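Local coordinates for protein hypoxanthine-guanine phosphoribosyltransferase (Thermus thermophilus, PDB 3ACD) that probably catalyses the transfer of a phosphoribosyl group from 5-phospho-alpha-D-ribose 1-diphosphate to hypoxanthine or guanine in magnesium-dependent purine salvage, giving IMP or GMP, at residues 113-118 against 126-131; 130-135 against 171-176; 21-26 against 49-54. One frame throughout, in Å; residues are numbered along the deposited sequence.

Contact 1: residues 113-118 against 126-131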
loop_
_atom_site.group_PDB
_atom_site.type_symbol
_atom_site.label_atom_id
_atom_site.label_comp_id
_atom_site.label_asym_id
_atom_site.label_seq_id
_atom_site.Cartn_x
_atom_site.Cartn_y
_atom_site.Cartn_z
ATOM N N TYR A 113 12.084 17.784 -5.580
ATOM C CA TYR A 113 13.329 17.055 -5.369
ATOM C C TYR A 113 13.234 15.675 -6.015
ATOM O O TYR A 113 14.152 15.237 -6.710
ATOM C CB TYR A 113 13.610 16.890 -3.874
ATOM C CG TYR A 113 14.836 16.055 -3.581
ATOM C CD1 TYR A 113 16.117 16.552 -3.823
ATOM C CD2 TYR A 113 14.717 14.756 -3.086
ATOM C CE1 TYR A 113 17.249 15.775 -3.580
ATOM C CE2 TYR A 113 15.843 13.970 -2.840
ATOM C CZ TYR A 113 17.105 14.486 -3.089
ATOM O OH TYR A 113 18.220 13.715 -2.847
ATOM N N LEU A 114 12.119 14.994 -5.777
ATOM C CA LEU A 114 11.915 13.663 -6.332
ATOM C C LEU A 114 11.985 13.659 -7.856
ATOM O O LEU A 114 12.634 12.794 -8.445
ATOM C CB LEU A 114 10.568 13.094 -5.872
ATOM C CG LEU A 114 10.224 11.690 -6.377
ATOM C CD1 LEU A 114 11.311 10.712 -5.945
ATOM C CD2 LEU A 114 8.866 11.256 -5.832
ATOM N N LEU A 115 11.328 14.623 -8.497
ATOM C CA LEU A 115 11.341 14.684 -9.952
ATOM C C LEU A 115 12.747 14.878 -10.509
ATOM O O LEU A 115 13.101 14.272 -11.515
ATOM C CB LEU A 115 10.416 15.796 -10.459
ATOM C CG LEU A 115 8.914 15.546 -10.254
ATOM C CD1 LEU A 115 8.113 16.705 -10.810
ATOM C CD2 LEU A 115 8.510 14.252 -10.946
ATOM N N ASP A 116 13.545 15.723 -9.866
ATOM C CA ASP A 116 14.909 15.946 -10.335
ATOM C C ASP A 116 15.718 14.661 -10.180
ATOM O O ASP A 116 16.521 14.312 -11.047
ATOM C CB ASP A 116 15.585 17.073 -9.550
ATOM C CG ASP A 116 14.986 18.436 -9.846
ATOM O OD1 ASP A 116 14.683 18.714 -11.026
ATOM O OD2 ASP A 116 14.832 19.238 -8.900
ATOM N N TYR A 117 15.502 13.963 -9.070
ATOM C CA TYR A 117 16.207 12.714 -8.805
ATOM C C TYR A 117 15.902 11.683 -9.890
ATOM O O TYR A 117 16.811 11.061 -10.448
ATOM C CB TYR A 117 15.797 12.156 -7.441
ATOM C CG TYR A 117 16.439 10.829 -7.108
ATOM C CD1 TYR A 117 17.807 10.740 -6.841
ATOM C CD2 TYR A 117 15.682 9.658 -7.065
ATOM C CE1 TYR A 117 18.405 9.515 -6.539
ATOM C CE2 TYR A 117 16.269 8.427 -6.765
ATOM C CZ TYR A 117 17.630 8.364 -6.502
ATOM O OH TYR A 117 18.216 7.156 -6.204
ATOM N N LEU A 118 14.617 11.506 -10.182
ATOM C CA LEU A 118 14.183 10.551 -11.192
ATOM C C LEU A 118 14.656 10.925 -12.596
ATOM O O LEU A 118 15.109 10.068 -13.359
ATOM C CB LEU A 118 12.655 10.440 -11.189
ATOM C CG LEU A 118 11.983 9.981 -9.890
ATOM C CD1 LEU A 118 10.474 9.943 -10.089
ATOM C CD2 LEU A 118 12.500 8.601 -9.495
ATOM N N VAL A 126 7.965 11.072 -17.439
ATOM C CA VAL A 126 7.520 11.088 -16.054
ATOM C C VAL A 126 6.258 11.921 -15.909
ATOM O O VAL A 126 6.207 13.068 -16.353
ATOM C CB VAL A 126 8.579 11.699 -15.101
ATOM C CG1 VAL A 126 8.050 11.683 -13.666
ATOM C CG2 VAL A 126 9.886 10.932 -15.194
ATOM N N ARG A 127 5.235 11.326 -15.307
ATOM C CA ARG A 127 3.998 12.036 -15.034
ATOM C C ARG A 127 3.708 11.840 -13.556
ATOM O O ARG A 127 4.237 10.921 -12.932
ATOM C CB ARG A 127 2.845 11.518 -15.897
ATOM C CG ARG A 127 2.896 12.078 -17.315
ATOM C CD ARG A 127 1.619 11.821 -18.099
ATOM N NE ARG A 127 1.699 12.444 -19.417
ATOM C CZ ARG A 127 0.739 12.397 -20.335
ATOM N NH1 ARG A 127 -0.393 11.751 -20.085
ATOM N NH2 ARG A 127 0.914 12.997 -21.505
ATOM N N VAL A 128 2.875 12.707 -12.996
ATOM C CA VAL A 128 2.565 12.638 -11.577
ATOM C C VAL A 128 1.089 12.432 -11.269
ATOM O O VAL A 128 0.221 13.077 -11.859
ATOM C CB VAL A 128 3.032 13.935 -10.864
ATOM C CG1 VAL A 128 2.628 13.914 -9.398
ATOM C CG2 VAL A 128 4.538 14.085 -11.000
ATOM N N ALA A 129 0.818 11.517 -10.345
ATOM C CA ALA A 129 -0.541 11.251 -9.892
ATOM C C ALA A 129 -0.520 11.584 -8.404
ATOM O O ALA A 129 0.342 11.100 -7.672
ATOM C CB ALA A 129 -0.903 9.787 -10.101
ATOM N N ALA A 130 -1.452 12.424 -7.967
ATOM C CA ALA A 130 -1.532 12.823 -6.568
ATOM C C ALA A 130 -2.992 12.861 -6.148
ATOM O O ALA A 130 -3.839 13.349 -6.890
ATOM C CB ALA A 130 -0.901 14.202 -6.378
ATOM N N LEU A 131 -3.294 12.342 -4.964
ATOM C CA LEU A 131 -4.679 12.349 -4.507
ATOM C C LEU A 131 -5.159 13.769 -4.226
ATOM O O LEU A 131 -6.261 14.141 -4.622
ATOM C CB LEU A 131 -4.841 11.509 -3.238
ATOM C CG LEU A 131 -6.281 11.431 -2.714
ATOM C CD1 LEU A 131 -7.160 10.664 -3.711
ATOM C CD2 LEU A 131 -6.292 10.744 -1.365
#
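L115 rests on V126 and V128 through one methyl, and the meeting is wholly apolar. Its CD2 lies 3.8 Å from CG1 of V126, and the same L115 CD2 is 4.0 Å from CG2 of V128. The two valines stand two residues apart on one face of the strand, so their methyls flank the leucine tip, which crosses both at a slant. L115 leaves its helix with CG beside the backbone N and anti to the carbonyl carbon (chi1 -69°), a turn that carries the branched end to the strand although its CB does not point straight there. The valines use different branches: V126 offers the methyl anti to its backbone N, V128 the one anti to its carbonyl carbon. Neighbouring leucines of the helix continue the apolar layer, with L114 and L118 lying on V100 of strand 97-102.

This is the helix-on-sheet packing of a beta-alpha-beta crossover in the type I phosphoribosyltransferase fold. The chain leaves strand 97-102, passes the IMP-binding residues D106, T107 and G108, runs into helix 109-119, whose first turn holds T110, and returns as the adjacent parallel strand 125-130.

Polar bonds stay within each element or go to other partners. On the helix, L118 N bonds to L114 O at 2.9 Å. V128 pairs through its backbone with Y146, while R127 and A129 do so with strand 97-102. R127 starts away from the helix, and its NH1 is hydrogen-bonded to Y146 OH.

Contact 2: residues 130-135 against 171-176. With IMP (inosinic acid), chain B.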
loop_
_atom_site.group_PDB
_atom_site.type_symbol
_atom_site.label_atom_id
_atom_site.label_comp_id
_atom_site.label_asym_id
_atom_site.label_seq_id
_atom_site.Cartn_x
_atom_site.Cartn_y
_atom_site.Cartn_z
ATOM N N ALA A 130 -1.452 12.424 -7.967
ATOM C CA ALA A 130 -1.532 12.823 -6.568
ATOM C C ALA A 130 -2.992 12.861 -6.148
ATOM O O ALA A 130 -3.839 13.349 -6.890
ATOM C CB ALA A 130 -0.901 14.202 -6.378
ATOM N N LEU A 131 -3.294 12.342 -4.964
ATOM C CA LEU A 131 -4.679 12.349 -4.507
ATOM C C LEU A 131 -5.159 13.769 -4.226
ATOM O O LEU A 131 -6.261 14.141 -4.622
ATOM C CB LEU A 131 -4.841 11.509 -3.238
ATOM C CG LEU A 131 -6.281 11.431 -2.714
ATOM C CD1 LEU A 131 -7.160 10.664 -3.711
ATOM C CD2 LEU A 131 -6.292 10.744 -1.365
ATOM N N LEU A 132 -4.320 14.563 -3.563
ATOM C CA LEU A 132 -4.687 15.928 -3.198
ATOM C C LEU A 132 -3.614 16.965 -3.505
ATOM O O LEU A 132 -2.449 16.634 -3.723
ATOM C CB LEU A 132 -4.986 15.995 -1.699
ATOM C CG LEU A 132 -5.987 14.999 -1.107
ATOM C CD1 LEU A 132 -5.860 15.002 0.411
ATOM C CD2 LEU A 132 -7.398 15.360 -1.539
ATOM N N SER A 133 -4.024 18.229 -3.506
ATOM C CA SER A 133 -3.109 19.336 -3.743
ATOM C C SER A 133 -3.658 20.599 -3.090
ATOM O O SER A 133 -4.848 20.901 -3.214
ATOM C CB SER A 133 -2.917 19.582 -5.241
ATOM O OG SER A 133 -2.032 20.676 -5.452
ATOM N N LYS A 134 -2.783 21.314 -2.385
ATOM C CA LYS A 134 -3.128 22.565 -1.705
ATOM C C LYS A 134 -2.304 23.660 -2.386
ATOM O O LYS A 134 -1.304 24.134 -1.840
ATOM C CB LYS A 134 -2.762 22.472 -0.217
ATOM C CG LYS A 134 -3.537 21.395 0.539
ATOM C CD LYS A 134 -3.214 21.367 2.030
ATOM C CE LYS A 134 -1.784 20.915 2.296
ATOM N NZ LYS A 134 -1.518 20.748 3.754
ATOM N N PRO A 135 -2.723 24.076 -3.589
ATOM C CA PRO A 135 -2.037 25.103 -4.375
ATOM C C PRO A 135 -1.752 26.447 -3.708
ATOM O O PRO A 135 -0.794 27.123 -4.081
ATOM C CB PRO A 135 -2.918 25.229 -5.622
ATOM C CG PRO A 135 -4.277 24.878 -5.112
ATOM C CD PRO A 135 -3.989 23.684 -4.239
ATOM N N PRO A 171 -11.040 5.340 6.238
ATOM C CA PRO A 171 -11.358 5.115 4.824
ATOM C C PRO A 171 -11.689 6.384 4.039
ATOM O O PRO A 171 -11.861 6.345 2.818
ATOM C CB PRO A 171 -12.530 4.138 4.889
ATOM C CG PRO A 171 -13.228 4.545 6.148
ATOM C CD PRO A 171 -12.085 4.774 7.112
ATOM N N PHE A 172 -11.764 7.506 4.744
ATOM C CA PHE A 172 -12.082 8.781 4.116
ATOM C C PHE A 172 -11.033 9.837 4.440
ATOM O O PHE A 172 -10.152 9.625 5.275
ATOM C CB PHE A 172 -13.460 9.256 4.590
ATOM C CG PHE A 172 -13.620 9.242 6.088
ATOM C CD1 PHE A 172 -12.991 10.201 6.882
ATOM C CD2 PHE A 172 -14.364 8.244 6.709
ATOM C CE1 PHE A 172 -13.100 10.161 8.274
ATOM C CE2 PHE A 172 -14.479 8.194 8.101
ATOM C CZ PHE A 172 -13.844 9.154 8.884
ATOM N N ILE A 173 -11.127 10.974 3.760
ATOM C CA ILE A 173 -10.212 12.077 3.998
ATOM C C ILE A 173 -10.943 13.075 4.886
ATOM O O ILE A 173 -12.087 13.440 4.609
ATOM C CB ILE A 173 -9.804 12.786 2.672
ATOM C CG1 ILE A 173 -8.710 11.984 1.960
ATOM C CG2 ILE A 173 -9.322 14.208 2.957
ATOM C CD1 ILE A 173 -7.388 11.942 2.708
ATOM N N THR A 174 -10.290 13.495 5.963
ATOM C CA THR A 174 -10.878 14.470 6.871
ATOM C C THR A 174 -9.799 15.477 7.261
ATOM O O THR A 174 -8.693 15.445 6.719
ATOM C CB THR A 174 -11.482 13.785 8.125
ATOM O OG1 THR A 174 -12.120 14.768 8.951
ATOM C CG2 THR A 174 -10.415 13.073 8.920
ATOM N N SER A 175 -10.109 16.371 8.190
ATOM C CA SER A 175 -9.143 17.384 8.590
ATOM C C SER A 175 -9.449 17.963 9.961
ATOM O O SER A 175 -10.500 17.697 10.540
ATOM C CB SER A 175 -9.140 18.523 7.566
ATOM O OG SER A 175 -10.436 19.102 7.461
ATOM N N ILE A 176 -8.515 18.763 10.465
ATOM C CA ILE A 176 -8.672 19.419 11.758
ATOM C C ILE A 176 -8.734 20.916 11.501
ATOM O O ILE A 176 -8.487 21.373 10.384
ATOM C CB ILE A 176 -7.474 19.144 12.693
ATOM C CG1 ILE A 176 -6.180 19.619 12.024
ATOM C CG2 ILE A 176 -7.403 17.664 13.033
ATOM C CD1 ILE A 176 -4.939 19.462 12.882
HETATM P P IMP B . 5.462 19.191 0.382
HETATM O O1P IMP B . 5.330 20.459 1.131
HETATM O O2P IMP B . 7.012 18.915 0.077
HETATM O O3P IMP B . 4.641 19.299 -1.000
HETATM O "O5'" IMP B . 4.841 18.002 1.289
HETATM C "C5'" IMP B . 5.409 16.697 1.200
HETATM C "C4'" IMP B . 4.733 15.729 2.174
HETATM O "O4'" IMP B . 4.165 16.446 3.312
HETATM C "C3'" IMP B . 3.499 15.070 1.517
HETATM O "O3'" IMP B . 3.866 13.977 0.674
HETATM C "C2'" IMP B . 2.732 14.597 2.763
HETATM O "O2'" IMP B . 3.217 13.332 3.223
HETATM C "C1'" IMP B . 3.026 15.702 3.793
HETATM N N9 IMP B . 1.834 16.573 3.928
HETATM C C8 IMP B . 1.657 17.837 3.416
HETATM N N7 IMP B . 0.474 18.292 3.736
HETATM C C5 IMP B . -0.176 17.355 4.457
HETATM C C6 IMP B . -1.466 17.269 5.076
HETATM O O6 IMP B . -2.261 18.190 4.995
HETATM N N1 IMP B . -1.789 16.118 5.753
HETATM C C2 IMP B . -0.898 15.071 5.846
HETATM N N3 IMP B . 0.291 15.139 5.286
HETATM C C4 IMP B . 0.690 16.240 4.591
#
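I173 meets L132 tip to tip and also touches L131, joining the parallel core sheet of a type I phosphoribosyltransferase to the small antiparallel strand pair 156-157 and 174-175, which probably corresponds to the hood over the purine in this family. Followed outward, I173 first directs CB at residues 130-135. CG1 then sits beside the backbone N, anti to the carbonyl carbon (chi1 -80°), and comes 4.3 Å from CD2 of L131. A second bend (chi2 -66°) brings CD1 to 4.1 Å from CD1 of L132. Its other branch also faces L132, I173 CG2 standing 4.4 Å from L132 CD1. No hydrogen bond spans the two segments; the join is made by three buried aliphatic side chains, and L132 also lies on V156, whose backbone O bonds to IMP.

Two residues beyond L132 the same chain reaches the nucleotide. K134 runs past I104 and I151, bends at chi3 (-67°), and ends between two acceptors of the base: NZ donates to O6 of IMP at 2.9 Å and NZ donates to N7 of IMP at 3.2 Å. The 6-oxo group is common to hypoxanthine and guanine, so this fork is well suited to reading 6-oxopurines. A methionine in its place would probably leave O6 and N7 without their shared donor and the purine less firmly fixed in its rotation. The ammonium has a further hydrogen-bond partner in A154 O, and with D106 OD1 it makes only a long, weak ion pair. Behind NZ, CE of K134 lies 3.7 Å from N7 of IMP.

Contact 3: residues 21-26 against 49-54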
loop_
_atom_site.group_PDB
_atom_site.type_symbol
_atom_site.label_atom_id
_atom_site.label_comp_id
_atom_site.label_asym_id
_atom_site.label_seq_id
_atom_site.Cartn_x
_atom_site.Cartn_y
_atom_site.Cartn_z
ATOM N N LYS A 21 -14.753 6.866 -6.453
ATOM C CA LYS A 21 -15.145 7.291 -7.789
ATOM C C LYS A 21 -14.045 8.071 -8.501
ATOM O O LYS A 21 -13.778 7.837 -9.676
ATOM C CB LYS A 21 -16.412 8.152 -7.726
ATOM C CG LYS A 21 -17.708 7.365 -7.622
ATOM C CD LYS A 21 -17.959 6.557 -8.889
ATOM C CE LYS A 21 -19.270 5.786 -8.816
ATOM N NZ LYS A 21 -20.452 6.681 -8.667
ATOM N N ARG A 22 -13.410 8.995 -7.793
ATOM C CA ARG A 22 -12.348 9.796 -8.391
ATOM C C ARG A 22 -11.136 8.950 -8.774
ATOM O O ARG A 22 -10.565 9.112 -9.856
ATOM C CB ARG A 22 -11.927 10.912 -7.430
ATOM C CG ARG A 22 -10.918 11.891 -8.021
ATOM C CD ARG A 22 -11.422 12.478 -9.334
ATOM N NE ARG A 22 -10.442 13.366 -9.954
ATOM C CZ ARG A 22 -10.356 13.582 -11.261
ATOM N NH1 ARG A 22 -11.196 12.973 -12.087
ATOM N NH2 ARG A 22 -9.425 14.396 -11.745
ATOM N N VAL A 23 -10.741 8.046 -7.886
ATOM C CA VAL A 23 -9.599 7.183 -8.155
ATOM C C VAL A 23 -9.869 6.311 -9.376
ATOM O O VAL A 23 -8.984 6.097 -10.204
ATOM C CB VAL A 23 -9.275 6.309 -6.921
ATOM C CG1 VAL A 23 -8.192 5.286 -7.259
ATOM C CG2 VAL A 23 -8.809 7.200 -5.781
ATOM N N GLU A 24 -11.097 5.816 -9.500
ATOM C CA GLU A 24 -11.447 4.992 -10.649
ATOM C C GLU A 24 -11.354 5.826 -11.921
ATOM O O GLU A 24 -10.939 5.328 -12.968
ATOM C CB GLU A 24 -12.858 4.426 -10.495
ATOM C CG GLU A 24 -13.017 3.534 -9.274
ATOM C CD GLU A 24 -14.415 2.972 -9.139
ATOM O OE1 GLU A 24 -15.385 3.724 -9.364
ATOM O OE2 GLU A 24 -14.543 1.782 -8.792
ATOM N N GLU A 25 -11.738 7.096 -11.824
ATOM C CA GLU A 25 -11.678 8.000 -12.969
ATOM C C GLU A 25 -10.219 8.216 -13.363
ATOM O O GLU A 25 -9.872 8.172 -14.543
ATOM C CB GLU A 25 -12.326 9.351 -12.631
ATOM C CG GLU A 25 -13.778 9.250 -12.158
ATOM C CD GLU A 25 -14.437 10.607 -11.937
ATOM O OE1 GLU A 25 -13.762 11.534 -11.443
ATOM O OE2 GLU A 25 -15.642 10.742 -12.247
ATOM N N LEU A 26 -9.361 8.450 -12.372
ATOM C CA LEU A 26 -7.942 8.663 -12.638
ATOM C C LEU A 26 -7.320 7.422 -13.266
ATOM O O LEU A 26 -6.532 7.521 -14.210
ATOM C CB LEU A 26 -7.195 9.022 -11.344
ATOM C CG LEU A 26 -7.504 10.390 -10.720
ATOM C CD1 LEU A 26 -6.647 10.601 -9.473
ATOM C CD2 LEU A 26 -7.228 11.489 -11.738
ATOM N N PHE A 49 0.371 4.956 0.056
ATOM C CA PHE A 49 0.136 3.534 -0.170
ATOM C C PHE A 49 -1.304 3.073 -0.402
ATOM O O PHE A 49 -1.520 2.110 -1.140
ATOM C CB PHE A 49 0.823 2.698 0.928
ATOM C CG PHE A 49 -0.040 2.390 2.117
ATOM C CD1 PHE A 49 -0.680 1.157 2.220
ATOM C CD2 PHE A 49 -0.166 3.300 3.160
ATOM C CE1 PHE A 49 -1.428 0.832 3.351
ATOM C CE2 PHE A 49 -0.918 2.984 4.302
ATOM C CZ PHE A 49 -1.545 1.746 4.394
ATOM N N ILE A 50 -2.287 3.748 0.191
ATOM C CA ILE A 50 -3.679 3.353 -0.018
ATOM C C ILE A 50 -4.158 3.879 -1.374
ATOM O O ILE A 50 -4.829 3.169 -2.129
ATOM C CB ILE A 50 -4.581 3.849 1.150
ATOM C CG1 ILE A 50 -4.146 3.137 2.441
ATOM C CG2 ILE A 50 -6.051 3.561 0.851
ATOM C CD1 ILE A 50 -5.055 3.346 3.646
ATOM N N PHE A 51 -3.801 5.122 -1.686
ATOM C CA PHE A 51 -4.140 5.723 -2.973
ATOM C C PHE A 51 -3.540 4.817 -4.057
ATOM O O PHE A 51 -4.191 4.490 -5.052
ATOM C CB PHE A 51 -3.539 7.131 -3.046
ATOM C CG PHE A 51 -3.660 7.794 -4.394
ATOM C CD1 PHE A 51 -4.850 7.754 -5.112
ATOM C CD2 PHE A 51 -2.591 8.522 -4.915
ATOM C CE1 PHE A 51 -4.977 8.434 -6.330
ATOM C CE2 PHE A 51 -2.707 9.204 -6.130
ATOM C CZ PHE A 51 -3.906 9.160 -6.837
ATOM N N MET A 52 -2.294 4.404 -3.847
ATOM C CA MET A 52 -1.603 3.520 -4.784
ATOM C C MET A 52 -2.362 2.197 -4.950
ATOM O O MET A 52 -2.620 1.750 -6.073
ATOM C CB MET A 52 -0.187 3.233 -4.273
ATOM C CG MET A 52 0.614 2.271 -5.139
ATOM S SD MET A 52 1.375 3.045 -6.583
ATOM C CE MET A 52 2.623 1.793 -6.999
ATOM N N ALA A 53 -2.714 1.569 -3.831
ATOM C CA ALA A 53 -3.431 0.294 -3.866
ATOM C C ALA A 53 -4.733 0.377 -4.658
ATOM O O ALA A 53 -5.044 -0.517 -5.445
ATOM C CB ALA A 53 -3.720 -0.188 -2.440
ATOM N N ASP A 54 -5.496 1.447 -4.457
ATOM C CA ASP A 54 -6.760 1.598 -5.176
ATOM C C ASP A 54 -6.550 2.001 -6.633
ATOM O O ASP A 54 -7.233 1.501 -7.528
ATOM C CB ASP A 54 -7.648 2.635 -4.484
ATOM C CG ASP A 54 -8.129 2.177 -3.122
ATOM O OD1 ASP A 54 -7.869 1.011 -2.757
ATOM O OD2 ASP A 54 -8.770 2.981 -2.416
#
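OD2 of D54, a residue whose CB packs on V23, is gripped twice: by a hydrogen bond with Y159 OH and by a salt bridge to NH1 of R57 of the second subunit; OD1 makes a salt bridge with NH2 of R57 of its own chain. The residue thus stands where two helices of the type I phosphoribosyltransferase core meet the dimer interface. Helices 16-33 and 49-56 cover the sheet face opposite helix 109-119. Their axes come within 10.4 Å at a crossing angle of -60°.

V23 carries the join with both methyls. The side chain of V23 crosses that of D54 at about a right angle, with V23 CG1 3.7 Å from D54 C, and CG2 lies 4.1 Å from CD1 of F51. L26 adds CD1, 4.1 Å from CZ of F51. Both contacts reach the phenyl ring at its edge, near its plane. With CG anti to the backbone N (chi1 172°), F51 carries its ring to V23 and L26, and the ring also touches L131 and V101.

R22 bonds through NE and NH2 to the backbone oxygens of G148 and L147 in the sheet. Its NH1 forms a salt bridge with E25 OE1 at 3.0 Å, on the anti side of the carboxylate but 34° out of its plane, and CD2 of L26 lies 3.6 Å above the guanidinium plane of R22, offset toward the rim of the group.

How the contacts relate
From the N terminus, contact 3 comes first, closing the loop from helix 16-33 through strand 40-45 to helix 49-56. Contact 1 follows, closing the short turn between helix 109-119 and strand 125-130. Contact 2 opens on A130 and L131, where contact 1 ends, and closes the long excursion to strand 174-175. The three stand in series: none nests or crosses, though 1 and 2 overlap at those two residues. Contact 1 seats a helix on one face of the sheet; contact 3 joins two helices that cover the other face, and contact 2 adds the C-terminal strand pair beside the purine. F51 of contact 3 reaches the shared corner, its CE2 3.4 Å from L131 N.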